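PDB 2FH5: signal recognition particle receptor subunit beta from Mus musculus, which binds GTP as part of the signal recognition particle receptor, which helps target nascent secretory proteins to the endoplasmic reticulum membrane. Local coordinates for residues B[20-25]-B[30-35]; B[90-95]-B[129-134]; B[115-120]-B[207-212]. One frame throughout, in Å; residues are numbered along the deposited sequence.

From the N terminus, the chain first passes through contact 1, where the loop after helix 20-29 folds back along that helix, with only four helical residues between the two segments; GTP and magnesium lie beside this pair. The other two contacts come later and cross each other. Contact 2 opens at the start of helix 91-110, contact 3 opens on strand 117-123, contact 2 then closes just before helix 133-150, and contact 3 closes on helix 204-213. Contact 2 joins the start of helix 91-110 to the loop leading into helix 133-150, whereas contact 3 fixes the last helix of the chain to the central sheet. No two of the contacts touch.

Contact 1 of 3, residues B[20-25]-B[30-35]; sequences KTLLFV and GQYRDT. With MG (magnesium ion), chain C; GTP (guanosine-5'-triphosphate), chain D.
T21 and T35 meet through their methyl groups, CG2 to CG2 at 3.8 Å, lying side by side and pointing opposite ways, where the end of the P-loop (Walker A), running into helix 20-29, faces the loop that corresponds to the first switch region of Ras-like GTPases. Their hydroxyls have separate tasks: T21 OG1 binds magnesium at 2.1 Å and T35 OG1 donates to GTP O2A at 2.7 Å. In T35 the oxygen sits between backbone N and carbonyl carbon (chi1 55°), which directs it to the alpha-phosphate while the methyl stays on the T21 side. Threonine suits both places, offering one polar and one apolar branch. The metal is completed by GTP O2B and O2G, two waters and S38, and T21 OG1 is also hydrogen-bonded to D60. K20 makes three bonds to the phosphates, two of them to O1B: its backbone N reaches O1B, and its chain, bent at chi3 and chi4, brings NZ to both O1B and O3G, with G14 O as a further partner. The amides of T21 and L22 hold O2B and O1A.

The next residue, L22, brings CD2 to 3.5 Å from GTP O2', while Y32 presents its ring edge, at CE1, to the same hydroxyl. The two side chains converge on it from neighbouring directions, and L22 CD2 meets Y32 CD1 at 4.0 Å, approaching obliquely. V25 carries the packing outward: its CG1 touches Q31 O at 3.5 Å, and its side chain runs roughly perpendicular to that of R33. R33 NH2 hydrogen-bonds the backbone of another protein chain, linking the loop to the partner. Within the loop, R33 NH1 reaches back to Y32 O at 3.3 Å; that oxygen lies in the guanidinium plane, although the nitrogen stands above the carbonyl plane.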
loop_
_atom_site.group_PDB
_atom_site.type_symbol
_atom_site.label_atom_id
_atom_site.label_comp_id
_atom_site.label_asym_id
_atom_site.label_seq_id
_atom_site.Cartn_x
_atom_site.Cartn_y
_atom_site.Cartn_z
ATOM N N LYS B 20 0.486 -5.129 0.248
ATOM C CA LYS B 20 1.508 -4.905 -0.773
ATOM C C LYS B 20 2.539 -3.879 -0.365
ATOM O O LYS B 20 3.734 -4.125 -0.486
ATOM C CB LYS B 20 0.878 -4.489 -2.124
ATOM C CG LYS B 20 -0.064 -5.546 -2.744
ATOM C CD LYS B 20 -0.805 -5.018 -4.000
ATOM C CE LYS B 20 -1.696 -3.809 -3.707
ATOM N NZ LYS B 20 -2.772 -4.086 -2.718
ATOM N N THR B 21 2.084 -2.735 0.140
ATOM C CA THR B 21 3.019 -1.702 0.517
ATOM C C THR B 21 3.867 -2.073 1.714
ATOM O O THR B 21 5.047 -1.751 1.724
ATOM C CB THR B 21 2.299 -0.380 0.765
ATOM O OG1 THR B 21 1.611 -0.028 -0.428
ATOM C CG2 THR B 21 3.300 0.744 1.055
ATOM N N LEU B 22 3.285 -2.737 2.718
ATOM C CA LEU B 22 4.080 -3.106 3.875
ATOM C C LEU B 22 5.143 -4.142 3.482
ATOM O O LEU B 22 6.272 -4.033 3.934
ATOM C CB LEU B 22 3.222 -3.633 5.016
ATOM C CG LEU B 22 4.060 -3.762 6.301
ATOM C CD1 LEU B 22 4.785 -2.473 6.560
ATOM C CD2 LEU B 22 3.192 -4.105 7.513
ATOM N N LEU B 23 4.808 -5.114 2.627
ATOM C CA LEU B 23 5.805 -6.102 2.195
ATOM C C LEU B 23 6.921 -5.380 1.471
ATOM O O LEU B 23 8.091 -5.644 1.693
ATOM C CB LEU B 23 5.205 -7.126 1.236
ATOM C CG LEU B 23 4.368 -8.241 1.840
ATOM C CD1 LEU B 23 3.832 -9.118 0.740
ATOM C CD2 LEU B 23 5.235 -9.042 2.790
ATOM N N PHE B 24 6.531 -4.470 0.587
ATOM C CA PHE B 24 7.446 -3.659 -0.197
ATOM C C PHE B 24 8.438 -2.968 0.759
ATOM O O PHE B 24 9.649 -2.996 0.531
ATOM C CB PHE B 24 6.596 -2.651 -0.989
ATOM C CG PHE B 24 7.364 -1.651 -1.804
ATOM C CD1 PHE B 24 7.899 -1.991 -3.034
ATOM C CD2 PHE B 24 7.432 -0.320 -1.400
ATOM C CE1 PHE B 24 8.487 -1.008 -3.873
ATOM C CE2 PHE B 24 8.018 0.670 -2.226
ATOM C CZ PHE B 24 8.538 0.322 -3.459
ATOM N N VAL B 25 7.923 -2.373 1.833
ATOM C CA VAL B 25 8.758 -1.679 2.815
ATOM C C VAL B 25 9.685 -2.652 3.551
ATOM O O VAL B 25 10.878 -2.415 3.688
ATOM C CB VAL B 25 7.885 -0.925 3.863
ATOM C CG1 VAL B 25 8.759 -0.390 4.993
ATOM C CG2 VAL B 25 7.142 0.218 3.188
ATOM N N GLY B 30 13.616 -3.654 5.955
ATOM C CA GLY B 30 13.576 -4.600 7.055
ATOM C C GLY B 30 12.743 -4.046 8.185
ATOM O O GLY B 30 12.605 -4.675 9.224
ATOM N N GLN B 31 12.158 -2.870 7.986
ATOM C CA GLN B 31 11.361 -2.259 9.040
ATOM C C GLN B 31 9.861 -2.172 8.802
ATOM O O GLN B 31 9.354 -2.527 7.743
ATOM C CB GLN B 31 11.889 -0.864 9.307
ATOM C CG GLN B 31 13.283 -0.846 9.900
ATOM C CD GLN B 31 13.993 0.447 9.613
ATOM O OE1 GLN B 31 13.453 1.533 9.840
ATOM N NE2 GLN B 31 15.215 0.343 9.095
ATOM N N TYR B 32 9.165 -1.700 9.826
ATOM C CA TYR B 32 7.731 -1.485 9.782
ATOM C C TYR B 32 7.545 0.009 9.550
ATOM O O TYR B 32 8.418 0.800 9.896
ATOM C CB TYR B 32 7.069 -1.848 11.113
ATOM C CG TYR B 32 5.630 -1.370 11.199
ATOM C CD1 TYR B 32 4.600 -2.117 10.644
ATOM C CD2 TYR B 32 5.307 -0.139 11.792
ATOM C CE1 TYR B 32 3.282 -1.666 10.666
ATOM C CE2 TYR B 32 3.991 0.330 11.821
ATOM C CZ TYR B 32 2.983 -0.445 11.248
ATOM O OH TYR B 32 1.686 0.007 11.210
ATOM N N ARG B 33 6.419 0.376 8.946
ATOM C CA ARG B 33 6.046 1.775 8.699
ATOM C C ARG B 33 4.545 1.820 8.544
ATOM O O ARG B 33 3.952 0.919 7.977
ATOM C CB ARG B 33 6.636 2.321 7.398
ATOM C CG ARG B 33 8.128 2.450 7.348
ATOM C CD ARG B 33 8.628 3.772 7.922
ATOM N NE ARG B 33 9.976 4.081 7.441
ATOM C CZ ARG B 33 11.044 3.307 7.636
ATOM N NH1 ARG B 33 10.930 2.171 8.313
ATOM N NH2 ARG B 33 12.222 3.646 7.120
ATOM N N ASP B 34 3.930 2.873 9.049
ATOM C CA ASP B 34 2.506 3.056 8.881
ATOM C C ASP B 34 2.246 3.374 7.422
ATOM O O ASP B 34 3.054 4.008 6.759
ATOM C CB ASP B 34 1.997 4.206 9.750
ATOM C CG ASP B 34 1.867 3.810 11.207
ATOM O OD1 ASP B 34 1.168 2.805 11.491
ATOM O OD2 ASP B 34 2.463 4.504 12.057
ATOM N N THR B 35 1.093 2.945 6.934
ATOM C CA THR B 35 0.721 3.160 5.551
ATOM C C THR B 35 -0.757 3.538 5.438
ATOM O O THR B 35 -1.536 3.338 6.353
ATOM C CB THR B 35 0.946 1.847 4.722
ATOM O OG1 THR B 35 0.239 0.768 5.342
ATOM C CG2 THR B 35 2.400 1.478 4.666
HETATM MG MG MG C . -0.492 0.136 -0.860
HETATM P PG GTP D . -3.615 -0.785 -1.055
HETATM O O1G GTP D . -4.947 -0.304 -0.738
HETATM O O2G GTP D . -2.597 0.306 -1.126
HETATM O O3G GTP D . -3.633 -1.627 -2.350
HETATM O O3B GTP D . -3.234 -1.761 0.316
HETATM P PB GTP D . -1.929 -2.529 0.548
HETATM O O1B GTP D . -2.040 -3.918 0.010
HETATM O O2B GTP D . -0.691 -1.826 0.027
HETATM O O3A GTP D . -1.968 -2.614 2.143
HETATM P PA GTP D . -0.907 -2.128 3.200
HETATM O O1A GTP D . 0.414 -2.581 2.896
HETATM O O2A GTP D . -0.984 -0.635 3.364
HETATM O "O5'" GTP D . -1.461 -2.950 4.436
HETATM C "C5'" GTP D . -2.764 -2.653 4.910
HETATM C "C4'" GTP D . -2.798 -2.822 6.428
HETATM O "O4'" GTP D . -2.468 -4.177 6.805
HETATM C "C3'" GTP D . -1.784 -1.954 7.179
HETATM O "O3'" GTP D . -2.358 -1.436 8.413
HETATM C "C2'" GTP D . -0.646 -2.900 7.434
HETATM O "O2'" GTP D . 0.273 -2.501 8.471
HETATM C "C1'" GTP D . -1.343 -4.238 7.679
HETATM N N9 GTP D . -0.573 -5.404 7.283
HETATM C C8 GTP D . 0.102 -5.582 6.070
HETATM N N7 GTP D . 0.698 -6.771 6.041
HETATM C C5 GTP D . 0.407 -7.397 7.273
HETATM C C6 GTP D . 0.740 -8.645 7.830
HETATM O O6 GTP D . 1.396 -9.556 7.362
HETATM N N1 GTP D . 0.254 -8.928 9.136
HETATM C C2 GTP D . -0.515 -8.038 9.862
HETATM N N2 GTP D . -0.923 -8.383 11.115
HETATM N N3 GTP D . -0.841 -6.838 9.313
HETATM C C4 GTP D . -0.377 -6.530 8.038
HETATM O O HOH W 1 -0.245 -0.671 -2.781
HETATM O O HOH W 2 -0.674 0.839 1.097
#

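Contact 2 of 3, residues B[90-95]-B[129-134]; sequences AFQREV and MAKSAK
Q92 and K131 cross at about a right angle, the flexible chain of the lysine lying against the amide end and CG of the glutamine. K131 CD comes within 3.4 Å of Q92 NE2, and K131 NZ approaches Q92 CG at 3.2 Å. These are packing contacts: no hydrogen bond joins the two segments. The glutamine chain is folded at chi2 (-73°), which turns its amide across the lysine; a long polar chain suits this exposed place. K131 is bent at three successive torsions, curling its ammonium group back to its own segment, where NZ donates to M129 O at 3.1 Å, with a C=O...N angle of 162°. Lysine fits because its methylenes can pack while its charged end finds a backbone oxygen.

Nearer the backbone, K131 CG stands 4.4 Å from F91 CD2, oblique to the ring. The buried phenyl group, large and apolar, reaches helix 133-150 and packs on I136, Q139 and L140. K131 CG thus packs beside F91 while its outer chain lies against Q92. The K131 main chain is tied to S88, and its O accepts from the side chain of Q125. S132 is the N-cap of helix 133-150, its OG bonded to the amide of L135. The start of helix 91-110 therefore packs on the loop that leads from N123-K124-Q125-D126, the GTP-binding NKxD motif of the GTPase fold.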
loop_
_atom_site.group_PDB
_atom_site.type_symbol
_atom_site.label_atom_id
_atom_site.label_comp_id
_atom_site.label_asym_id
_atom_site.label_seq_id
_atom_site.Cartn_x
_atom_site.Cartn_y
_atom_site.Cartn_z
ATOM N N ALA B 90 -8.332 -12.568 6.003
ATOM C CA ALA B 90 -9.632 -12.134 5.503
ATOM C C ALA B 90 -10.050 -12.960 4.281
ATOM O O ALA B 90 -11.110 -12.720 3.681
ATOM C CB ALA B 90 -9.586 -10.642 5.131
ATOM N N PHE B 91 -9.220 -13.933 3.926
ATOM C CA PHE B 91 -9.478 -14.749 2.765
ATOM C C PHE B 91 -10.899 -15.320 2.663
ATOM O O PHE B 91 -11.536 -15.206 1.611
ATOM C CB PHE B 91 -8.446 -15.865 2.684
ATOM C CG PHE B 91 -8.529 -16.647 1.426
ATOM C CD1 PHE B 91 -8.203 -16.059 0.212
ATOM C CD2 PHE B 91 -9.023 -17.946 1.432
ATOM C CE1 PHE B 91 -8.378 -16.747 -0.981
ATOM C CE2 PHE B 91 -9.200 -18.645 0.239
ATOM C CZ PHE B 91 -8.878 -18.042 -0.968
ATOM N N GLN B 92 -11.404 -15.912 3.745
ATOM C CA GLN B 92 -12.744 -16.500 3.732
ATOM C C GLN B 92 -13.847 -15.575 3.209
ATOM O O GLN B 92 -14.717 -16.014 2.448
ATOM C CB GLN B 92 -13.132 -17.000 5.127
ATOM C CG GLN B 92 -12.166 -18.028 5.691
ATOM C CD GLN B 92 -12.277 -19.407 5.027
ATOM O OE1 GLN B 92 -12.333 -19.527 3.792
ATOM N NE2 GLN B 92 -12.289 -20.459 5.856
ATOM N N ARG B 93 -13.838 -14.309 3.606
ATOM C CA ARG B 93 -14.886 -13.425 3.121
ATOM C C ARG B 93 -14.566 -12.803 1.769
ATOM O O ARG B 93 -15.463 -12.483 0.994
ATOM C CB ARG B 93 -15.206 -12.335 4.155
ATOM C CG ARG B 93 -14.010 -11.664 4.811
ATOM C CD ARG B 93 -14.438 -10.408 5.588
ATOM N NE ARG B 93 -14.396 -9.194 4.764
ATOM C CZ ARG B 93 -13.401 -8.309 4.796
ATOM N NH1 ARG B 93 -12.376 -8.504 5.619
ATOM N NH2 ARG B 93 -13.418 -7.242 4.000
ATOM N N GLU B 94 -13.282 -12.694 1.454
ATOM C CA GLU B 94 -12.862 -12.064 0.206
ATOM C C GLU B 94 -12.584 -12.969 -0.986
ATOM O O GLU B 94 -12.307 -12.465 -2.076
ATOM C CB GLU B 94 -11.626 -11.204 0.490
ATOM C CG GLU B 94 -11.886 -10.038 1.450
ATOM C CD GLU B 94 -10.603 -9.421 1.956
ATOM O OE1 GLU B 94 -9.511 -9.871 1.535
ATOM O OE2 GLU B 94 -10.676 -8.494 2.780
ATOM N N VAL B 95 -12.683 -14.286 -0.792
ATOM C CA VAL B 95 -12.383 -15.265 -1.854
ATOM C C VAL B 95 -12.776 -14.906 -3.266
ATOM O O VAL B 95 -11.969 -15.005 -4.186
ATOM C CB VAL B 95 -13.032 -16.656 -1.631
ATOM C CG1 VAL B 95 -12.162 -17.700 -2.289
ATOM C CG2 VAL B 95 -13.242 -16.943 -0.159
ATOM N N MET B 129 -6.315 -16.443 12.908
ATOM C CA MET B 129 -7.307 -17.008 11.995
ATOM C C MET B 129 -6.855 -17.142 10.517
ATOM O O MET B 129 -7.691 -17.348 9.630
ATOM C CB MET B 129 -8.585 -16.152 12.058
ATOM C CG MET B 129 -8.453 -14.759 11.404
ATOM S SD MET B 129 -9.771 -13.521 11.818
ATOM C CE MET B 129 -10.857 -13.633 10.349
ATOM N N ALA B 130 -5.553 -17.042 10.253
ATOM C CA ALA B 130 -5.047 -17.091 8.885
ATOM C C ALA B 130 -5.092 -18.458 8.196
ATOM O O ALA B 130 -4.566 -19.446 8.712
ATOM C CB ALA B 130 -3.640 -16.546 8.854
ATOM N N LYS B 131 -5.720 -18.502 7.023
ATOM C CA LYS B 131 -5.812 -19.737 6.252
ATOM C C LYS B 131 -4.430 -20.029 5.664
ATOM O O LYS B 131 -3.686 -19.112 5.311
ATOM C CB LYS B 131 -6.829 -19.592 5.124
ATOM C CG LYS B 131 -8.218 -19.214 5.586
ATOM C CD LYS B 131 -8.913 -20.349 6.315
ATOM C CE LYS B 131 -9.226 -19.990 7.768
ATOM N NZ LYS B 131 -9.958 -18.681 7.918
ATOM N N SER B 132 -4.086 -21.305 5.568
ATOM C CA SER B 132 -2.793 -21.704 5.039
ATOM C C SER B 132 -2.725 -21.486 3.536
ATOM O O SER B 132 -3.762 -21.329 2.886
ATOM C CB SER B 132 -2.560 -23.184 5.322
ATOM O OG SER B 132 -3.398 -23.979 4.491
ATOM N N ALA B 133 -1.509 -21.497 2.991
ATOM C CA ALA B 133 -1.303 -21.335 1.557
ATOM C C ALA B 133 -1.870 -22.559 0.834
ATOM O O ALA B 133 -2.323 -22.476 -0.310
ATOM C CB ALA B 133 0.174 -21.169 1.235
ATOM N N LYS B 134 -1.869 -23.696 1.516
ATOM C CA LYS B 134 -2.399 -24.915 0.924
ATOM C C LYS B 134 -3.908 -24.748 0.744
ATOM O O LYS B 134 -4.443 -24.975 -0.346
ATOM C CB LYS B 134 -2.066 -26.107 1.831
ATOM C CG LYS B 134 -2.534 -27.471 1.345
ATOM C CD LYS B 134 -1.845 -28.574 2.164
ATOM C CE LYS B 134 -2.417 -29.959 1.893
ATOM N NZ LYS B 134 -3.827 -30.097 2.364
#

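Contact 3 of 3, residues B[115-120]-B[207-212]; sequences SPSLLI and EKWLAK
The indole of W209 takes L119 over one face and a water at its edge. L119 CB sits 3.6 Å from the centroid of the six-membered ring, only 17° off the ring normal, a CH-pi contact pressed closest to CZ2. L119 CD2 lies over the W209 CD2-CE3 bond, 3.8 Å from W209 CD2; the branched, apolar leucine can thus spread over the indole face. The two side chains run alongside each other in opposing senses. With CG anti to the backbone N (chi1 -179°), the tryptophan reaches across from helix to strand, a distance that its broad ring can span. A water in the ring plane is hydrogen-bonded to S117 OG at 2.7 Å, donates to L118 O at 3.1 Å, and accepts a weak bond from W209 NE1. Small and polar, S117 can hold the water and still place its OG 3.7 Å from W209 CZ2.

NE1 has a further weak hydrogen bond to E185, which also forms a salt bridge with K212 one turn on. Helix 204-213 runs nearly antiparallel to strand 117-123, with 176° between the segment axes and 10.8 Å at their closest. W209 also rests on A81 and V83 of strand 79-87, while L119 touches E185 and L187 of strand 184-188. L118 points away from this helix and packs against L106, so strand 117-123 is sandwiched between helix 204-213 and helix 91-110, with a strand hydrogen-bonded along each of its edges.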
loop_
_atom_site.group_PDB
_atom_site.type_symbol
_atom_site.label_atom_id
_atom_site.label_comp_id
_atom_site.label_asym_id
_atom_site.label_seq_id
_atom_site.Cartn_x
_atom_site.Cartn_y
_atom_site.Cartn_z
ATOM N N SER B 115 6.049 -14.779 -20.670
ATOM C CA SER B 115 5.270 -14.855 -19.451
ATOM C C SER B 115 6.098 -14.692 -18.191
ATOM O O SER B 115 7.112 -15.371 -18.003
ATOM C CB SER B 115 4.502 -16.173 -19.395
ATOM O OG SER B 115 3.309 -16.053 -20.143
ATOM N N PRO B 116 5.678 -13.771 -17.311
ATOM C CA PRO B 116 6.420 -13.563 -16.077
ATOM C C PRO B 116 6.153 -14.716 -15.128
ATOM O O PRO B 116 5.120 -15.367 -15.217
ATOM C CB PRO B 116 5.845 -12.253 -15.559
ATOM C CG PRO B 116 4.434 -12.350 -15.970
ATOM C CD PRO B 116 4.563 -12.816 -17.403
ATOM N N SER B 117 7.102 -14.975 -14.244
ATOM C CA SER B 117 6.954 -15.998 -13.244
ATOM C C SER B 117 5.910 -15.396 -12.255
ATOM O O SER B 117 5.894 -14.183 -12.032
ATOM C CB SER B 117 8.325 -16.211 -12.589
ATOM O OG SER B 117 8.272 -17.150 -11.536
ATOM N N LEU B 118 5.050 -16.226 -11.666
ATOM C CA LEU B 118 4.012 -15.725 -10.766
ATOM C C LEU B 118 3.958 -16.340 -9.366
ATOM O O LEU B 118 3.943 -17.547 -9.212
ATOM C CB LEU B 118 2.654 -15.892 -11.450
ATOM C CG LEU B 118 1.373 -15.838 -10.609
ATOM C CD1 LEU B 118 1.160 -14.463 -9.985
ATOM C CD2 LEU B 118 0.208 -16.171 -11.514
ATOM N N LEU B 119 3.920 -15.508 -8.331
ATOM C CA LEU B 119 3.844 -16.033 -6.970
ATOM C C LEU B 119 2.571 -15.568 -6.288
ATOM O O LEU B 119 2.108 -14.445 -6.495
ATOM C CB LEU B 119 5.048 -15.580 -6.131
ATOM C CG LEU B 119 5.047 -15.976 -4.645
ATOM C CD1 LEU B 119 5.363 -17.456 -4.488
ATOM C CD2 LEU B 119 6.078 -15.145 -3.892
ATOM N N ILE B 120 1.999 -16.444 -5.480
ATOM C CA ILE B 120 0.811 -16.105 -4.732
ATOM C C ILE B 120 1.317 -16.072 -3.289
ATOM O O ILE B 120 1.535 -17.126 -2.692
ATOM C CB ILE B 120 -0.289 -17.192 -4.839
ATOM C CG1 ILE B 120 -0.547 -17.547 -6.312
ATOM C CG2 ILE B 120 -1.560 -16.701 -4.112
ATOM C CD1 ILE B 120 -1.135 -16.426 -7.093
ATOM N N GLU B 207 11.871 -13.674 0.119
ATOM C CA GLU B 207 13.186 -13.201 -0.321
ATOM C C GLU B 207 13.918 -14.361 -1.014
ATOM O O GLU B 207 14.700 -14.141 -1.935
ATOM C CB GLU B 207 14.012 -12.682 0.860
ATOM C CG GLU B 207 13.339 -11.555 1.632
ATOM C CD GLU B 207 14.265 -10.859 2.626
ATOM O OE1 GLU B 207 15.009 -9.940 2.211
ATOM O OE2 GLU B 207 14.247 -11.237 3.820
ATOM N N LYS B 208 13.663 -15.594 -0.578
ATOM C CA LYS B 208 14.285 -16.742 -1.226
ATOM C C LYS B 208 13.775 -16.801 -2.666
ATOM O O LYS B 208 14.568 -16.831 -3.602
ATOM C CB LYS B 208 13.944 -18.046 -0.494
ATOM C CG LYS B 208 15.168 -18.778 0.070
ATOM C CD LYS B 208 14.818 -20.151 0.689
ATOM C CE LYS B 208 16.050 -20.817 1.350
ATOM N NZ LYS B 208 15.785 -22.146 2.000
ATOM N N TRP B 209 12.452 -16.792 -2.841
ATOM C CA TRP B 209 11.845 -16.835 -4.178
ATOM C C TRP B 209 12.304 -15.674 -5.048
ATOM O O TRP B 209 12.630 -15.860 -6.220
ATOM C CB TRP B 209 10.319 -16.807 -4.077
ATOM C CG TRP B 209 9.589 -16.868 -5.407
ATOM C CD1 TRP B 209 9.221 -17.988 -6.089
ATOM C CD2 TRP B 209 9.093 -15.753 -6.171
ATOM N NE1 TRP B 209 8.521 -17.647 -7.226
ATOM C CE2 TRP B 209 8.427 -16.284 -7.298
ATOM C CE3 TRP B 209 9.144 -14.362 -6.005
ATOM C CZ2 TRP B 209 7.810 -15.465 -8.258
ATOM C CZ3 TRP B 209 8.527 -13.547 -6.963
ATOM C CH2 TRP B 209 7.872 -14.105 -8.070
ATOM N N LEU B 210 12.309 -14.469 -4.492
ATOM C CA LEU B 210 12.751 -13.308 -5.253
ATOM C C LEU B 210 14.182 -13.520 -5.728
ATOM O O LEU B 210 14.528 -13.193 -6.862
ATOM C CB LEU B 210 12.656 -12.050 -4.398
ATOM C CG LEU B 210 11.265 -11.407 -4.338
ATOM C CD1 LEU B 210 11.236 -10.380 -3.227
ATOM C CD2 LEU B 210 10.941 -10.761 -5.685
ATOM N N ALA B 211 15.017 -14.075 -4.856
ATOM C CA ALA B 211 16.398 -14.365 -5.213
ATOM C C ALA B 211 16.409 -15.351 -6.396
ATOM O O ALA B 211 17.029 -15.106 -7.443
ATOM C CB ALA B 211 17.112 -14.969 -4.015
ATOM N N LYS B 212 15.699 -16.460 -6.212
ATOM C CA LYS B 212 15.579 -17.510 -7.207
ATOM C C LYS B 212 15.121 -17.049 -8.593
ATOM O O LYS B 212 15.520 -17.628 -9.597
ATOM C CB LYS B 212 14.645 -18.589 -6.658
ATOM C CG LYS B 212 14.045 -19.526 -7.678
ATOM C CD LYS B 212 13.023 -20.431 -6.997
ATOM C CE LYS B 212 12.151 -21.165 -8.001
ATOM N NZ LYS B 212 11.291 -22.171 -7.307
HETATM O O HOH W 3 6.754 -18.698 -9.921
#